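Long-range contacts in Non-sulfated chondroitin lyase E66 (Autographa californica nucleopolyhedrovirus, PDB 3VSN), which cleaves chondroitin as a polysaccharide lyase of the occlusion-derived virus envelope and is essential for oral infection of the insect host: residues N55-W60 with L85-R91; I244-R250 with R345-E350; Y449-F454 with K555-H561. All blocks are in the same frame, centred on the assembly; numbering follows the deposited sequence.

Interaction 1. Residues N55-W60 with L85-R91; sequences NPNRNW and LIGYCVR
The ring of Y88 is held between P56 and W60. Over one face lies P56 CG, 3.9 Å from the ring centroid, a CH-pi contact suited to the rigid, compact ring of proline, which puts CG over the phenol. Over the opposite face W60 brings CZ2, 3.5 Å above the plane; the indole is turned 41° from the phenol, so the two rings meet obliquely. Y88 suits the place because its hydroxyl, beyond the ring that P56 and W60 enclose, donates to R58 O over 2.8 Å and ties down the loop backbone. R91 works one helical turn further on. Its chain bends at chi3 (64°), bringing NH1 to P56 O at 2.7 Å with the carbonyl oxygen in the guanidinium plane, while N55 OD1 sits over a face of the same group, the amide plane 77° from it. R91 NE has its own partner, a salt bridge to D97. G87, without a side chain, lets P56 CG come to 3.6 Å from G87 C, and a water joins N55 N to G87 O. The segment running into strand 60-61 packs on helix 75-93, while helix 103-119 touches W60 and Y88 through L105, and helices 29-48 and 138-154 pack against I86.

Interaction 2. Residues I244-R250 with R345-E350; sequences IDHIDVR and RLAYYE
A very short hydrogen bond, 2.5 Å from H246 ND1 to E350 OE2, joins two residues needed for catalysis across the contact. The carboxylate offers its syn lone pair; OE2 lies at the ring's edge, 12° out of the imidazole plane, while the carboxylate plane is turned 64° from the ring. E350 can span the gap because its chain is extended, with CG anti to the backbone N (chi1 -168°), and V249 CG2 packs against the carboxylate at 3.8 Å from OE2. The other oxygen, OE1, makes a salt bridge to R300, the transition-state stabiliser, so the glutamate links that arginine to H246, the proton acceptor. The histidine sits in the turn of a beta hairpin, strands 243-245 and 249-250, and this active-site hairpin of the N-terminal part meets a segment of the C-terminal part. Beside the site, A347 N donates to D248 O at 2.8 Å, and the small methyl of A347 allows the chains to approach closely. D248 is itself fixed by R411 and S409. L346 supplies the apolar part of the contact: its CD2 meets I244 CD1 tip to tip at 3.9 Å, while CD1 lies over a face of the R250 guanidinium. R250 NH1 makes a weak hydrogen bond to A347 O, its NE being held by S325 O, and two waters bridge R250 N to A347 O and R250 NH2 to L346 O.

Interaction 3. Residues Y449-F454 with K555-H561; sequences YDHGMF and KLNVEGH
H451 and H561 lay their imidazoles against each other beyond the ends of two paired strands; such flat rings can pack closely while still offering a nitrogen to T334. Followed outward, H451 CB meets H561 CB at 3.7 Å and also borders V558 CG2. CG, held beside the backbone N (chi1 -61°), lies near H561 CG and CD2; ring atom CD2 comes to 3.6 Å from H561 CD2, NE2 is nearly as close to that same carbon, and CE1 also lies near it. ND1, farther from H561, is hydrogen-bonded to T334 OG1, which helps fix the ring's rotation. The planes are 33° apart, an oblique overlap with H561 CD2 over one face of the H451 ring and D450 CB over the opposite face. A cis peptide precedes H451, and a water connects H451 N to H561 O.

The backbones then pair as antiparallel strands: V558 N donates to H451 O at 3.0 Å, and M453 and L556 form a hydrogen-bonded pair through both N-H and C=O groups. G452, facing N557 in a non-hydrogen-bonded pair, brings its CA to 3.0 Å from L556 O, an approach that suits a residue without a side chain. M453 and L556 point the same way, methyl CE against CD1, their flexible apolar chains filling the face toward I368. Y449 OH hydrogen-bonds D563, and K555 NZ makes a salt bridge to it. The type II turn 558-561, with G560 at its positive phi, leads H561 back to H451. The two strands, 176° apart in direction, are adjacent in the antiparallel seven-stranded sheet that runs from 414-421 to 504-506, part of the beta-sandwich region.

In the fold
The three contacts follow one another along the chain and do not touch; interactions 2 and 3 come nearest, about 17 Å between closest atoms. Interaction 1, partly buried, lies in the alpha-helical domain and fastens a loop to a helix by aromatic and proline packing, with side chains donating to loop carbonyls. Interaction 3 is buried within the beta-sheet region and relies on a regular backbone ladder, side chains adding packing on both faces. Interaction 2, also buried, joins segments from the two family regions and is the one at the active site, where a short His-carboxylate hydrogen bond is added to backbone bonding, bridging waters and apolar packing. No secondary-structure element is shared among them.

Interaction 1. Residues N55-W60 with L85-R91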
loop_
_atom_site.group_PDB
_atom_site.type_symbol
_atom_site.label_atom_id
_atom_site.label_comp_id
_atom_site.label_asym_id
_atom_site.label_seq_id
_atom_site.Cartn_x
_atom_site.Cartn_y
_atom_site.Cartn_z
ATOM N N ASN A 55 16.014 -12.274 13.423
ATOM C CA ASN A 55 16.525 -12.676 14.734
ATOM C C ASN A 55 16.423 -14.193 14.977
ATOM O O ASN A 55 15.792 -14.630 15.939
ATOM C CB ASN A 55 15.816 -11.872 15.842
ATOM C CG ASN A 55 16.482 -12.016 17.201
ATOM O OD1 ASN A 55 17.697 -12.196 17.303
ATOM N ND2 ASN A 55 15.681 -11.933 18.258
ATOM N N PRO A 56 17.037 -15.004 14.094
ATOM C CA PRO A 56 16.901 -16.446 14.262
ATOM C C PRO A 56 17.656 -16.959 15.485
ATOM O O PRO A 56 18.673 -16.382 15.877
ATOM C CB PRO A 56 17.524 -17.006 12.983
ATOM C CG PRO A 56 18.520 -15.979 12.573
ATOM C CD PRO A 56 17.909 -14.660 12.953
ATOM N N ASN A 57 17.141 -18.024 16.088
ATOM C CA ASN A 57 17.863 -18.716 17.149
ATOM C C ASN A 57 17.820 -20.235 16.975
ATOM O O ASN A 57 18.042 -20.984 17.922
ATOM C CB ASN A 57 17.372 -18.280 18.538
ATOM C CG ASN A 57 15.954 -18.730 18.835
ATOM O OD1 ASN A 57 15.152 -18.959 17.929
ATOM N ND2 ASN A 57 15.636 -18.852 20.120
ATOM N N ARG A 58 17.552 -20.674 15.745
ATOM C CA ARG A 58 17.526 -22.093 15.402
ATOM C C ARG A 58 18.887 -22.742 15.670
ATOM O O ARG A 58 19.933 -22.144 15.397
ATOM C CB ARG A 58 17.117 -22.276 13.937
ATOM C CG ARG A 58 16.513 -23.636 13.620
ATOM C CD ARG A 58 16.255 -23.809 12.132
ATOM N NE ARG A 58 14.947 -23.315 11.708
ATOM C CZ ARG A 58 13.867 -24.076 11.554
ATOM N NH1 ARG A 58 13.920 -25.380 11.800
ATOM N NH2 ARG A 58 12.725 -23.531 11.157
ATOM N N ASN A 59 18.859 -23.957 16.219
ATOM C CA ASN A 59 20.073 -24.710 16.545
ATOM C C ASN A 59 20.842 -25.197 15.322
ATOM O O ASN A 59 20.248 -25.492 14.286
ATOM C CB ASN A 59 19.742 -25.901 17.451
ATOM C CG ASN A 59 19.556 -25.500 18.900
ATOM O OD1 ASN A 59 20.375 -24.775 19.470
ATOM N ND2 ASN A 59 18.482 -25.982 19.511
ATOM N N TRP A 60 22.162 -25.292 15.467
ATOM C CA TRP A 60 23.051 -25.697 14.378
ATOM C C TRP A 60 23.223 -27.186 14.297
ATOM O O TRP A 60 23.251 -27.877 15.316
ATOM C CB TRP A 60 24.410 -25.018 14.520
ATOM C CG TRP A 60 24.321 -23.511 14.505
ATOM C CD1 TRP A 60 24.076 -22.664 15.582
ATOM C CD2 TRP A 60 24.467 -22.619 13.346
ATOM N NE1 TRP A 60 24.067 -21.352 15.183
ATOM C CE2 TRP A 60 24.292 -21.253 13.857
ATOM C CE3 TRP A 60 24.720 -22.806 11.991
ATOM C CZ2 TRP A 60 24.369 -20.143 13.029
ATOM C CZ3 TRP A 60 24.797 -21.675 11.165
ATOM C CH2 TRP A 60 24.625 -20.377 11.674
ATOM N N LEU A 85 20.521 -18.358 7.712
ATOM C CA LEU A 85 21.930 -17.956 7.646
ATOM C C LEU A 85 22.089 -16.443 7.493
ATOM O O LEU A 85 22.911 -15.830 8.179
ATOM C CB LEU A 85 22.659 -18.676 6.504
ATOM C CG LEU A 85 23.088 -20.130 6.721
ATOM C CD1 LEU A 85 23.637 -20.703 5.426
ATOM C CD2 LEU A 85 24.114 -20.241 7.840
ATOM N N ILE A 86 21.304 -15.852 6.593
ATOM C CA ILE A 86 21.310 -14.397 6.406
ATOM C C ILE A 86 20.884 -13.694 7.698
ATOM O O ILE A 86 21.514 -12.721 8.113
ATOM C CB ILE A 86 20.441 -13.960 5.202
ATOM C CG1 ILE A 86 21.059 -14.469 3.891
ATOM C CG2 ILE A 86 20.286 -12.438 5.166
ATOM C CD1 ILE A 86 20.117 -14.447 2.703
ATOM N N GLY A 87 19.835 -14.206 8.343
ATOM C CA GLY A 87 19.386 -13.672 9.634
ATOM C C GLY A 87 20.480 -13.685 10.694
ATOM O O GLY A 87 20.607 -12.742 11.485
ATOM N N TYR A 88 21.270 -14.758 10.710
ATOM C CA TYR A 88 22.400 -14.873 11.633
ATOM C C TYR A 88 23.548 -13.915 11.292
ATOM O O TYR A 88 24.239 -13.437 12.191
ATOM C CB TYR A 88 22.908 -16.318 11.708
ATOM C CG TYR A 88 22.265 -17.155 12.801
ATOM C CD1 TYR A 88 21.452 -18.243 12.487
ATOM C CD2 TYR A 88 22.474 -16.855 14.150
ATOM C CE1 TYR A 88 20.869 -19.012 13.483
ATOM C CE2 TYR A 88 21.893 -17.617 15.154
ATOM C CZ TYR A 88 21.092 -18.690 14.814
ATOM O OH TYR A 88 20.517 -19.453 15.805
ATOM N N CYS A 89 23.745 -13.637 10.001
ATOM C CA CYS A 89 24.710 -12.619 9.573
ATOM C C CYS A 89 24.365 -11.258 10.156
ATOM O O CYS A 89 25.242 -10.545 10.645
ATOM C CB CYS A 89 24.770 -12.514 8.048
ATOM S SG CYS A 89 25.579 -13.907 7.242
ATOM N N VAL A 90 23.082 -10.907 10.104
ATOM C CA VAL A 90 22.599 -9.631 10.636
ATOM C C VAL A 90 22.822 -9.562 12.152
ATOM O O VAL A 90 23.260 -8.531 12.674
ATOM C CB VAL A 90 21.116 -9.381 10.256
ATOM C CG1 VAL A 90 20.602 -8.073 10.851
ATOM C CG2 VAL A 90 20.949 -9.368 8.740
ATOM N N ARG A 91 22.544 -10.666 12.845
ATOM C CA ARG A 91 22.803 -10.784 14.286
ATOM C C ARG A 91 24.287 -10.629 14.612
ATOM O O ARG A 91 24.655 -9.914 15.548
ATOM C CB ARG A 91 22.300 -12.125 14.831
ATOM C CG ARG A 91 20.787 -12.286 14.854
ATOM C CD ARG A 91 20.375 -13.442 15.753
ATOM N NE ARG A 91 20.733 -13.186 17.147
ATOM C CZ ARG A 91 20.575 -14.047 18.147
ATOM N NH1 ARG A 91 20.060 -15.253 17.930
ATOM N NH2 ARG A 91 20.940 -13.702 19.374
HETATM O O HOH W 1 18.374 -11.070 12.373
#

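Interaction 2. Residues I244-R250 with R345-E350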
loop_
_atom_site.group_PDB
_atom_site.type_symbol
_atom_site.label_atom_id
_atom_site.label_comp_id
_atom_site.label_asym_id
_atom_site.label_seq_id
_atom_site.Cartn_x
_atom_site.Cartn_y
_atom_site.Cartn_z
ATOM N N ILE A 244 1.333 0.716 -10.804
ATOM C CA ILE A 244 0.353 -0.101 -11.508
ATOM C C ILE A 244 1.018 -1.376 -12.029
ATOM O O ILE A 244 2.071 -1.320 -12.669
ATOM C CB ILE A 244 -0.314 0.695 -12.663
ATOM C CG1 ILE A 244 -1.004 1.966 -12.127
ATOM C CG2 ILE A 244 -1.279 -0.175 -13.467
ATOM C CD1 ILE A 244 -2.085 1.741 -11.083
ATOM N N ASP A 245 0.406 -2.520 -11.728
ATOM C CA ASP A 245 0.882 -3.818 -12.200
ATOM C C ASP A 245 -0.286 -4.575 -12.835
ATOM O O ASP A 245 -1.442 -4.168 -12.685
ATOM C CB ASP A 245 1.471 -4.613 -11.033
ATOM C CG ASP A 245 2.561 -5.590 -11.463
ATOM O OD1 ASP A 245 2.767 -5.803 -12.676
ATOM O OD2 ASP A 245 3.219 -6.151 -10.566
ATOM N N HIS A 246 0.013 -5.664 -13.548
ATOM C CA HIS A 246 -1.011 -6.462 -14.235
ATOM C C HIS A 246 -1.857 -5.614 -15.153
ATOM O O HIS A 246 -3.081 -5.761 -15.217
ATOM C CB HIS A 246 -1.865 -7.229 -13.224
ATOM C CG HIS A 246 -1.144 -8.382 -12.565
ATOM N ND1 HIS A 246 -1.795 -9.363 -11.914
ATOM C CD2 HIS A 246 0.215 -8.699 -12.498
ATOM C CE1 HIS A 246 -0.904 -10.253 -11.438
ATOM N NE2 HIS A 246 0.325 -9.846 -11.796
ATOM N N ILE A 247 -1.176 -4.716 -15.867
ATOM C CA ILE A 247 -1.752 -3.771 -16.836
ATOM C C ILE A 247 -2.528 -2.613 -16.198
ATOM O O ILE A 247 -2.259 -1.456 -16.516
ATOM C CB ILE A 247 -2.573 -4.449 -17.968
ATOM C CG1 ILE A 247 -1.793 -5.620 -18.585
ATOM C CG2 ILE A 247 -2.920 -3.433 -19.052
ATOM C CD1 ILE A 247 -2.657 -6.616 -19.336
ATOM N N ASP A 248 -3.466 -2.913 -15.299
ATOM C CA ASP A 248 -4.378 -1.880 -14.787
ATOM C C ASP A 248 -4.754 -1.996 -13.301
ATOM O O ASP A 248 -5.770 -1.445 -12.876
ATOM C CB ASP A 248 -5.646 -1.830 -15.655
ATOM C CG ASP A 248 -6.447 -3.132 -15.614
ATOM O OD1 ASP A 248 -6.040 -4.090 -14.926
ATOM O OD2 ASP A 248 -7.504 -3.193 -16.270
ATOM N N VAL A 249 -3.937 -2.702 -12.520
ATOM C CA VAL A 249 -4.220 -2.899 -11.091
ATOM C C VAL A 249 -3.284 -2.044 -10.230
ATOM O O VAL A 249 -2.068 -2.055 -10.433
ATOM C CB VAL A 249 -4.112 -4.396 -10.681
ATOM C CG1 VAL A 249 -4.575 -4.610 -9.244
ATOM C CG2 VAL A 249 -4.931 -5.276 -11.619
ATOM N N ARG A 250 -3.852 -1.292 -9.283
ATOM C CA ARG A 250 -3.048 -0.646 -8.237
ATOM C C ARG A 250 -2.458 -1.752 -7.358
ATOM O O ARG A 250 -3.198 -2.451 -6.667
ATOM C CB ARG A 250 -3.894 0.315 -7.388
ATOM C CG ARG A 250 -4.542 1.464 -8.156
ATOM C CD ARG A 250 -5.462 2.287 -7.254
ATOM N NE ARG A 250 -6.342 3.156 -8.036
ATOM C CZ ARG A 250 -7.496 2.772 -8.582
ATOM N NH1 ARG A 250 -7.936 1.531 -8.424
ATOM N NH2 ARG A 250 -8.218 3.637 -9.287
ATOM N N ARG A 345 -10.323 4.021 -16.163
ATOM C CA ARG A 345 -8.989 3.663 -16.675
ATOM C C ARG A 345 -8.300 2.514 -15.928
ATOM O O ARG A 345 -7.379 1.891 -16.463
ATOM C CB ARG A 345 -8.061 4.878 -16.646
ATOM C CG ARG A 345 -8.366 5.948 -17.682
ATOM C CD ARG A 345 -7.255 6.991 -17.705
ATOM N NE ARG A 345 -7.083 7.619 -16.397
ATOM C CZ ARG A 345 -7.721 8.715 -15.999
ATOM N NH1 ARG A 345 -8.578 9.326 -16.809
ATOM N NH2 ARG A 345 -7.501 9.202 -14.786
ATOM N N LEU A 346 -8.719 2.253 -14.691
ATOM C CA LEU A 346 -8.044 1.256 -13.858
ATOM C C LEU A 346 -9.022 0.264 -13.242
ATOM O O LEU A 346 -10.177 0.604 -12.979
ATOM C CB LEU A 346 -7.215 1.935 -12.756
ATOM C CG LEU A 346 -6.038 2.829 -13.178
ATOM C CD1 LEU A 346 -5.524 3.642 -11.995
ATOM C CD2 LEU A 346 -4.907 2.016 -13.802
ATOM N N ALA A 347 -8.548 -0.960 -13.017
ATOM C CA ALA A 347 -9.347 -1.987 -12.361
ATOM C C ALA A 347 -9.784 -1.513 -10.980
ATOM O O ALA A 347 -9.018 -0.858 -10.273
ATOM C CB ALA A 347 -8.558 -3.284 -12.243
ATOM N N TYR A 348 -11.020 -1.827 -10.611
ATOM C CA TYR A 348 -11.466 -1.604 -9.240
ATOM C C TYR A 348 -11.201 -2.842 -8.390
ATOM O O TYR A 348 -11.255 -2.782 -7.162
ATOM C CB TYR A 348 -12.946 -1.194 -9.182
ATOM C CG TYR A 348 -13.946 -2.295 -9.486
ATOM C CD1 TYR A 348 -14.453 -2.467 -10.774
ATOM C CD2 TYR A 348 -14.404 -3.151 -8.479
ATOM C CE1 TYR A 348 -15.381 -3.463 -11.054
ATOM C CE2 TYR A 348 -15.329 -4.149 -8.747
ATOM C CZ TYR A 348 -15.811 -4.301 -10.036
ATOM O OH TYR A 348 -16.728 -5.288 -10.297
ATOM N N TYR A 349 -10.905 -3.961 -9.050
ATOM C CA TYR A 349 -10.699 -5.223 -8.350
ATOM C C TYR A 349 -9.930 -6.233 -9.194
ATOM O O TYR A 349 -9.996 -6.206 -10.425
ATOM C CB TYR A 349 -12.045 -5.816 -7.906
ATOM C CG TYR A 349 -11.920 -7.061 -7.053
ATOM C CD1 TYR A 349 -11.153 -7.058 -5.890
ATOM C CD2 TYR A 349 -12.573 -8.241 -7.409
ATOM C CE1 TYR A 349 -11.033 -8.196 -5.109
ATOM C CE2 TYR A 349 -12.467 -9.382 -6.625
ATOM C CZ TYR A 349 -11.699 -9.352 -5.479
ATOM O OH TYR A 349 -11.581 -10.481 -4.700
ATOM N N GLU A 350 -9.192 -7.110 -8.516
ATOM C CA GLU A 350 -8.548 -8.253 -9.149
ATOM C C GLU A 350 -8.760 -9.475 -8.261
ATOM O O GLU A 350 -8.501 -9.424 -7.060
ATOM C CB GLU A 350 -7.051 -7.998 -9.358
ATOM C CG GLU A 350 -6.372 -9.019 -10.263
ATOM C CD GLU A 350 -4.857 -8.928 -10.231
ATOM O OE1 GLU A 350 -4.287 -8.794 -9.131
ATOM O OE2 GLU A 350 -4.232 -9.002 -11.308
HETATM O O HOH W 2 -6.645 -1.710 -8.938
HETATM O O HOH W 3 -10.544 2.369 -10.629
#

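Interaction 3. Residues Y449-F454 with K555-H561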
loop_
_atom_site.group_PDB
_atom_site.type_symbol
_atom_site.label_atom_id
_atom_site.label_comp_id
_atom_site.label_asym_id
_atom_site.label_seq_id
_atom_site.Cartn_x
_atom_site.Cartn_y
_atom_site.Cartn_z
ATOM N N TYR A 449 -9.537 15.283 7.988
ATOM C CA TYR A 449 -9.086 16.497 8.677
ATOM C C TYR A 449 -8.474 16.106 10.028
ATOM O O TYR A 449 -8.492 14.933 10.395
ATOM C CB TYR A 449 -10.274 17.455 8.879
ATOM C CG TYR A 449 -11.395 16.834 9.683
ATOM C CD1 TYR A 449 -12.396 16.079 9.062
ATOM C CD2 TYR A 449 -11.436 16.967 11.072
ATOM C CE1 TYR A 449 -13.410 15.486 9.804
ATOM C CE2 TYR A 449 -12.444 16.377 11.820
ATOM C CZ TYR A 449 -13.429 15.646 11.183
ATOM O OH TYR A 449 -14.433 15.072 11.930
ATOM N N ASP A 450 -7.930 17.068 10.771
ATOM C CA ASP A 450 -7.470 16.782 12.134
ATOM C C ASP A 450 -8.646 16.997 13.098
ATOM O O ASP A 450 -9.104 18.126 13.217
ATOM C CB ASP A 450 -6.297 17.700 12.515
ATOM C CG ASP A 450 -5.095 17.558 11.582
ATOM O OD1 ASP A 450 -4.800 16.440 11.113
ATOM O OD2 ASP A 450 -4.417 18.573 11.335
ATOM N N HIS A 451 -9.160 15.962 13.781
ATOM C CA HIS A 451 -8.644 14.591 13.802
ATOM C C HIS A 451 -9.736 13.602 13.485
ATOM O O HIS A 451 -10.141 12.798 14.341
ATOM C CB HIS A 451 -8.086 14.270 15.183
ATOM C CG HIS A 451 -6.943 15.161 15.608
ATOM N ND1 HIS A 451 -5.659 14.774 15.527
ATOM C CD2 HIS A 451 -6.935 16.449 16.139
ATOM C CE1 HIS A 451 -4.864 15.763 15.977
ATOM N NE2 HIS A 451 -5.646 16.788 16.351
ATOM N N GLY A 452 -10.241 13.643 12.259
ATOM C CA GLY A 452 -11.345 12.769 11.899
ATOM C C GLY A 452 -11.614 12.652 10.417
ATOM O O GLY A 452 -10.829 13.106 9.590
ATOM N N MET A 453 -12.752 12.047 10.096
ATOM C CA MET A 453 -13.120 11.741 8.726
ATOM C C MET A 453 -14.633 11.787 8.604
ATOM O O MET A 453 -15.334 11.132 9.371
ATOM C CB MET A 453 -12.619 10.343 8.342
ATOM C CG MET A 453 -12.909 9.945 6.900
ATOM S SD MET A 453 -13.047 8.157 6.671
ATOM C CE MET A 453 -14.685 7.885 7.354
ATOM N N PHE A 454 -15.117 12.565 7.641
ATOM C CA PHE A 454 -16.531 12.640 7.295
ATOM C C PHE A 454 -16.776 11.753 6.074
ATOM O O PHE A 454 -15.979 11.756 5.137
ATOM C CB PHE A 454 -16.892 14.101 6.993
ATOM C CG PHE A 454 -18.186 14.288 6.249
ATOM C CD1 PHE A 454 -18.206 14.354 4.853
ATOM C CD2 PHE A 454 -19.381 14.443 6.941
ATOM C CE1 PHE A 454 -19.395 14.551 4.167
ATOM C CE2 PHE A 454 -20.571 14.641 6.262
ATOM C CZ PHE A 454 -20.583 14.694 4.876
ATOM N N LYS A 555 -19.283 10.029 10.767
ATOM C CA LYS A 555 -17.911 10.491 10.910
ATOM C C LYS A 555 -17.164 9.618 11.906
ATOM O O LYS A 555 -17.772 8.990 12.783
ATOM C CB LYS A 555 -17.846 11.972 11.306
ATOM C CG LYS A 555 -18.194 12.264 12.751
ATOM C CD LYS A 555 -17.747 13.659 13.171
ATOM C CE LYS A 555 -17.890 13.798 14.677
ATOM N NZ LYS A 555 -17.866 15.209 15.152
ATOM N N LEU A 556 -15.847 9.570 11.743
ATOM C CA LEU A 556 -14.967 8.890 12.677
ATOM C C LEU A 556 -14.024 9.929 13.280
ATOM O O LEU A 556 -13.622 10.865 12.591
ATOM C CB LEU A 556 -14.172 7.789 11.964
ATOM C CG LEU A 556 -14.933 6.645 11.267
ATOM C CD1 LEU A 556 -13.959 5.716 10.552
ATOM C CD2 LEU A 556 -15.800 5.855 12.241
ATOM N N ASN A 557 -13.707 9.769 14.564
ATOM C CA ASN A 557 -12.719 10.593 15.263
ATOM C C ASN A 557 -11.662 9.716 15.870
ATOM O O ASN A 557 -11.960 8.597 16.291
ATOM C CB ASN A 557 -13.349 11.322 16.453
ATOM C CG ASN A 557 -14.227 12.465 16.042
ATOM O OD1 ASN A 557 -13.828 13.318 15.252
ATOM N ND2 ASN A 557 -15.424 12.506 16.598
ATOM N N VAL A 558 -10.445 10.241 15.965
ATOM C CA VAL A 558 -9.432 9.651 16.824
ATOM C C VAL A 558 -9.933 9.798 18.263
ATOM O O VAL A 558 -10.361 10.884 18.670
ATOM C CB VAL A 558 -8.062 10.348 16.675
ATOM C CG1 VAL A 558 -7.047 9.756 17.647
ATOM C CG2 VAL A 558 -7.551 10.223 15.247
ATOM N N GLU A 559 -9.897 8.700 19.012
ATOM C CA GLU A 559 -10.324 8.712 20.411
ATOM C C GLU A 559 -9.578 9.794 21.181
ATOM O O GLU A 559 -8.356 9.909 21.078
ATOM C CB GLU A 559 -10.109 7.341 21.060
ATOM C CG GLU A 559 -10.711 7.230 22.454
ATOM C CD GLU A 559 -10.630 5.835 23.042
ATOM O OE1 GLU A 559 -9.923 4.970 22.482
ATOM O OE2 GLU A 559 -11.279 5.609 24.079
ATOM N N GLY A 560 -10.331 10.592 21.934
ATOM C CA GLY A 560 -9.781 11.723 22.678
ATOM C C GLY A 560 -9.748 13.038 21.910
ATOM O O GLY A 560 -9.320 14.059 22.457
ATOM N N HIS A 561 -10.198 13.019 20.651
ATOM C CA HIS A 561 -10.136 14.199 19.771
ATOM C C HIS A 561 -11.441 14.542 19.103
ATOM O O HIS A 561 -11.606 14.310 17.896
ATOM C CB HIS A 561 -9.071 14.011 18.696
ATOM C CG HIS A 561 -7.663 14.041 19.219
ATOM N ND1 HIS A 561 -7.006 12.926 19.590
ATOM C CD2 HIS A 561 -6.788 15.101 19.425
ATOM C CE1 HIS A 561 -5.774 13.253 20.013
ATOM N NE2 HIS A 561 -5.642 14.586 19.915
HETATM O O HOH W 4 -11.463 15.842 15.346
#